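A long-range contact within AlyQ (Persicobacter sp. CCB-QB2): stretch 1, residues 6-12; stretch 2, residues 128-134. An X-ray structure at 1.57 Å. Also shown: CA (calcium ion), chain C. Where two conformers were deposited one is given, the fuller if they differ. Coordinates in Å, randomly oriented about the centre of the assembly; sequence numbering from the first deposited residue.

Stretch 1, residues 6-12: HMQYDIV
Stretch 2 (128-134) EVAIFHA

Two stretches whose touching residues are at least 118 apart in sequence run antiparallel, their end-to-end directions 150° apart, and bury 560 Å² between them. The register pairs H6 with A134, M7 with H133 and Q8 with F132 (CA–CA 4.6, 5.0 and 4.6 Å). M7 and H133 form the hydrogen-bonded pair: M7 N donates to H133 O (2.8 Å, nearly linear) and H133 N to M7 O (3.0 Å). Beyond the non-hydrogen-bonded pair Q8–F132, Y9 N donates to I131 O (2.9 Å). The backbones are extended, as in a sheet (phi/psi -108/131 at M7, -109/119 at Q8, -133/155 at F132). One water extends the ladder, accepting from I131 N (2.9 Å) and Q8 NE2 (2.9 Å) and donating to Y9 O (2.7 Å).

Q8 and F132 share a sheet face. Q8 is extended (chi1 176°, chi2 -169°), so its methylenes lie along the phenyl ring, CG over one face and CB 3.7 Å from F132 CE2, while its amide reaches the water. F132 (m, chi2 80°) also meets H6, whose t rotamer (chi2 117°) brings CD2 to 3.6 Å from F132 CD2; the ring planes lie at 78°. A134 packs over one face of the H6 ring: its CB is 3.3 Å from H6 CE1 and its CA 3.6 Å from the ring centroid, a CH–pi contact.

On the other face, M7 (m, m, m) and H133 (t, chi2 -169°) approach through their CB atoms, 4.1 Å apart, before their ends lead away. Y9 starts sideways, but its m rotamer (chi2 -63°) carries the long side chain across the second strand, placing OH 3.4 Å from H133 CB; that hydroxyl is hydrogen-bonded elsewhere in the structure. D10 points away.

I11 (m, t) points toward stretch 2, and its CD1 lies 3.8 Å from CD1 of I131, also m, t. The contact is apolar on both sides, which suits buried I131 and partly exposed I11.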

ATOM      1  N   HIS A   6      -8.680  17.890   4.779  1.00 27.48           N
ATOM      2  CA  HIS A   6      -8.076  16.652   4.212  1.00 23.24           C
ATOM      3  C   HIS A   6      -6.544  16.736   4.398  1.00 19.12           C
ATOM      4  O   HIS A   6      -5.990  17.771   4.030  1.00 19.66           O
ATOM      5  CB  HIS A   6      -8.515  16.503   2.751  1.00 31.21           C
ATOM      6  CG  HIS A   6      -8.599  15.122   2.202  1.00 42.38           C
ATOM      7  ND1 HIS A   6      -9.792  14.578   1.774  1.00 47.37           N
ATOM      8  CD2 HIS A   6      -7.646  14.198   1.941  1.00 52.70           C
ATOM      9  CE1 HIS A   6      -9.576  13.368   1.286  1.00 54.66           C
ATOM     10  NE2 HIS A   6      -8.263  13.099   1.385  1.00 52.26           N
ATOM     11  N   MET A   7      -5.925  15.802   5.113  1.00 17.34           N
ATOM     12  CA  MET A   7      -4.477  15.807   5.449  0.50 16.69           C
ATOM     13  C   MET A   7      -3.821  14.706   4.611  1.00 14.94           C
ATOM     14  O   MET A   7      -4.304  13.586   4.710  1.00 13.40           O
ATOM     15  CB  MET A   7      -4.182  15.465   6.923  0.50 18.26           C
ATOM     16  CG  MET A   7      -4.700  16.451   7.948  0.50 20.11           C
ATOM     17  SD  MET A   7      -3.627  17.861   8.124  0.50 23.07           S
ATOM     18  CE  MET A   7      -2.116  17.062   8.657  0.50 22.61           C
ATOM     19  N   GLN A   8      -2.636  14.919   3.845  1.00 11.29           N
ATOM     20  CA  GLN A   8      -1.797  13.853   3.294  1.00 12.36           C
ATOM     21  C   GLN A   8      -0.518  13.849   4.101  1.00 13.37           C
ATOM     22  O   GLN A   8       0.208  14.845   4.122  1.00 15.56           O
ATOM     23  CB  GLN A   8      -1.432  14.092   1.833  1.00 14.87           C
ATOM     24  CG  GLN A   8      -0.479  12.956   1.420  1.00 16.59           C
ATOM     25  CD  GLN A   8       0.259  13.044   0.116  1.00 18.78           C
ATOM     26  OE1 GLN A   8       0.065  14.034  -0.579  1.00 21.05           O
ATOM     27  NE2 GLN A   8       1.113  12.045  -0.218  1.00 16.93           N
ATOM     28  N   TYR A   9      -0.226  12.753   4.774  1.00 11.63           N
ATOM     29  CA  TYR A   9       0.941  12.642   5.655  1.00 11.01           C
ATOM     30  C   TYR A   9       2.176  12.306   4.848  1.00 11.15           C
ATOM     31  O   TYR A   9       2.160  11.472   3.956  1.00 10.95           O
ATOM     32  CB  TYR A   9       0.738  11.572   6.707  1.00 12.92           C
ATOM     33  CG  TYR A   9      -0.385  11.840   7.670  1.00 12.36           C
ATOM     34  CD1 TYR A   9      -0.351  12.923   8.517  1.00 14.56           C
ATOM     35  CD2 TYR A   9      -1.516  11.042   7.696  1.00 12.45           C
ATOM     36  CE1 TYR A   9      -1.367  13.150   9.433  1.00 13.52           C
ATOM     37  CE2 TYR A   9      -2.556  11.290   8.565  1.00 12.95           C
ATOM     38  CZ  TYR A   9      -2.490  12.354   9.448  1.00 13.85           C
ATOM     39  OH  TYR A   9      -3.513  12.585  10.368  1.00 12.27           O
ATOM     40  N   ASP A  10       3.277  12.921   5.247  1.00 11.80           N
ATOM     41  CA  ASP A  10       4.580  12.455   4.743  1.00 11.04           C
ATOM     42  C   ASP A  10       4.801  10.988   5.108  1.00 10.94           C
ATOM     43  O   ASP A  10       4.402  10.568   6.224  1.00 11.51           O
ATOM     44  CB  ASP A  10       5.742  13.230   5.352  1.00 11.86           C
ATOM     45  CG  ASP A  10       6.129  14.490   4.614  1.00 13.16           C
ATOM     46  OD1 ASP A  10       5.406  14.941   3.725  1.00 12.12           O
ATOM     47  OD2 ASP A  10       7.229  14.978   4.989  1.00 14.53           O
ATOM     48  N   ILE A  11       5.446  10.279   4.208  1.00 10.81           N
ATOM     49  CA  ILE A  11       5.923   8.902   4.477  1.00 11.87           C
ATOM     50  C   ILE A  11       7.453   8.982   4.589  1.00 12.78           C
ATOM     51  O   ILE A  11       8.124   9.261   3.556  1.00 12.82           O
ATOM     52  CB  ILE A  11       5.431   7.903   3.410  1.00 11.37           C
ATOM     53  CG1 ILE A  11       3.897   7.813   3.430  1.00 12.14           C
ATOM     54  CG2 ILE A  11       6.120   6.556   3.638  1.00 13.20           C
ATOM     55  CD1 ILE A  11       3.293   7.017   2.282  1.00 14.04           C
ATOM     56  N   VAL A  12       7.977   8.821   5.807  1.00 12.89           N
ATOM     57  CA  VAL A  12       9.411   9.122   6.099  1.00 15.47           C
ATOM     58  C   VAL A  12      10.311   7.953   5.722  1.00 16.49           C
ATOM     59  O   VAL A  12      11.545   8.162   5.625  1.00 18.56           O
ATOM     60  CB  VAL A  12       9.629   9.556   7.552  1.00 17.23           C
ATOM     61  CG1 VAL A  12       8.670  10.688   7.895  1.00 17.89           C
ATOM     62  CG2 VAL A  12       9.522   8.408   8.544  1.00 16.88           C
ATOM     63  N   GLU A 128       2.268   3.736  -6.617  1.00  9.75           N
ATOM     64  CA  GLU A 128       2.203   4.905  -5.712  1.00  9.30           C
ATOM     65  C   GLU A 128       1.362   4.540  -4.510  1.00  9.97           C
ATOM     66  O   GLU A 128       0.312   3.859  -4.737  1.00 10.20           O
ATOM     67  CB  GLU A 128       1.623   6.111  -6.451  1.00 10.53           C
ATOM     68  CG  GLU A 128       2.592   6.754  -7.441  1.00 11.33           C
ATOM     69  CD  GLU A 128       3.797   7.370  -6.746  1.00 13.83           C
ATOM     70  OE1 GLU A 128       3.573   8.362  -5.984  1.00 15.37           O
ATOM     71  OE2 GLU A 128       4.973   6.929  -6.947  1.00 14.75           O
ATOM     72  N   VAL A 129       1.714   5.053  -3.343  1.00  9.46           N
ATOM     73  CA  VAL A 129       0.848   5.000  -2.145  1.00 10.69           C
ATOM     74  C   VAL A 129       0.818   6.366  -1.504  1.00 10.18           C
ATOM     75  O   VAL A 129       1.898   7.020  -1.435  1.00 12.43           O
ATOM     76  CB  VAL A 129       1.344   3.923  -1.171  1.00 10.24           C
ATOM     77  CG1 VAL A 129       0.587   3.986   0.171  1.00 12.31           C
ATOM     78  CG2 VAL A 129       1.182   2.543  -1.737  1.00 11.07           C
ATOM     79  N   ALA A 130      -0.320   6.720  -0.946  1.00  9.73           N
ATOM     80  CA  ALA A 130      -0.472   7.949  -0.156  1.00  9.98           C
ATOM     81  C   ALA A 130      -1.406   7.656   1.010  1.00 10.81           C
ATOM     82  O   ALA A 130      -2.293   6.809   0.905  1.00 10.19           O
ATOM     83  CB  ALA A 130      -0.902   9.083  -1.031  1.00 10.59           C
ATOM     84  N   ILE A 131      -1.229   8.325   2.123  1.00 10.74           N
ATOM     85  CA  ILE A 131      -1.883   7.971   3.400  1.00 11.01           C
ATOM     86  C   ILE A 131      -2.421   9.271   3.928  1.00 11.59           C
ATOM     87  O   ILE A 131      -1.587  10.263   4.066  1.00 13.62           O
ATOM     88  CB  ILE A 131      -0.899   7.311   4.378  1.00 10.13           C
ATOM     89  CG1 ILE A 131      -0.377   6.009   3.761  1.00 10.57           C
ATOM     90  CG2 ILE A 131      -1.538   7.101   5.735  1.00  9.83           C
ATOM     91  CD1 ILE A 131       0.699   5.327   4.548  1.00 11.76           C
ATOM     92  N   PHE A 132      -3.718   9.253   4.335  1.00 10.28           N
ATOM     93  CA  PHE A 132      -4.526  10.452   4.613  1.00 11.61           C
ATOM     94  C   PHE A 132      -5.288  10.367   5.922  1.00 11.22           C
ATOM     95  O   PHE A 132      -5.695   9.286   6.406  1.00 11.68           O
ATOM     96  CB  PHE A 132      -5.544  10.644   3.490  1.00 12.53           C
ATOM     97  CG  PHE A 132      -4.929  10.848   2.139  1.00 13.16           C
ATOM     98  CD1 PHE A 132      -4.474   9.748   1.442  1.00 15.33           C
ATOM     99  CD2 PHE A 132      -4.787  12.101   1.592  1.00 15.21           C
ATOM    100  CE1 PHE A 132      -3.946   9.891   0.171  1.00 17.10           C
ATOM    101  CE2 PHE A 132      -4.207  12.247   0.323  1.00 14.75           C
ATOM    102  CZ  PHE A 132      -3.794  11.144  -0.362  1.00 16.89           C
ATOM    103  N   HIS A 133      -5.591  11.542   6.455  1.00 12.03           N
ATOM    104  CA  HIS A 133      -6.778  11.775   7.306  1.00 13.26           C
ATOM    105  C   HIS A 133      -7.747  12.558   6.440  1.00 14.00           C
ATOM    106  O   HIS A 133      -7.528  13.805   6.250  1.00 14.92           O
ATOM    107  CB  HIS A 133      -6.382  12.446   8.602  1.00 13.79           C
ATOM    108  CG  HIS A 133      -7.508  12.578   9.562  1.00 15.19           C
ATOM    109  ND1 HIS A 133      -7.415  13.366  10.710  1.00 18.67           N
ATOM    110  CD2 HIS A 133      -8.732  12.016   9.555  1.00 16.69           C
ATOM    111  CE1 HIS A 133      -8.578  13.269  11.355  1.00 18.06           C
ATOM    112  NE2 HIS A 133      -9.397  12.438  10.686  1.00 16.97           N
ATOM    113  N   ALA A 134      -8.701  11.866   5.827  1.00 15.56           N
ATOM    114  CA  ALA A 134      -9.643  12.411   4.823  1.00 19.08           C
ATOM    115  C   ALA A 134     -10.869  13.000   5.515  1.00 23.90           C
ATOM    116  O   ALA A 134     -11.311  12.479   6.585  1.00 23.75           O
ATOM    117  CB  ALA A 134     -10.012  11.315   3.872  1.00 19.67           C
TER
HETATM  118 CA    CA C 401       6.198   5.366  -8.235  1.00 12.07          CA
HETATM  119  O   HOH W   1       1.120  10.076   1.889  1.00 14.42           O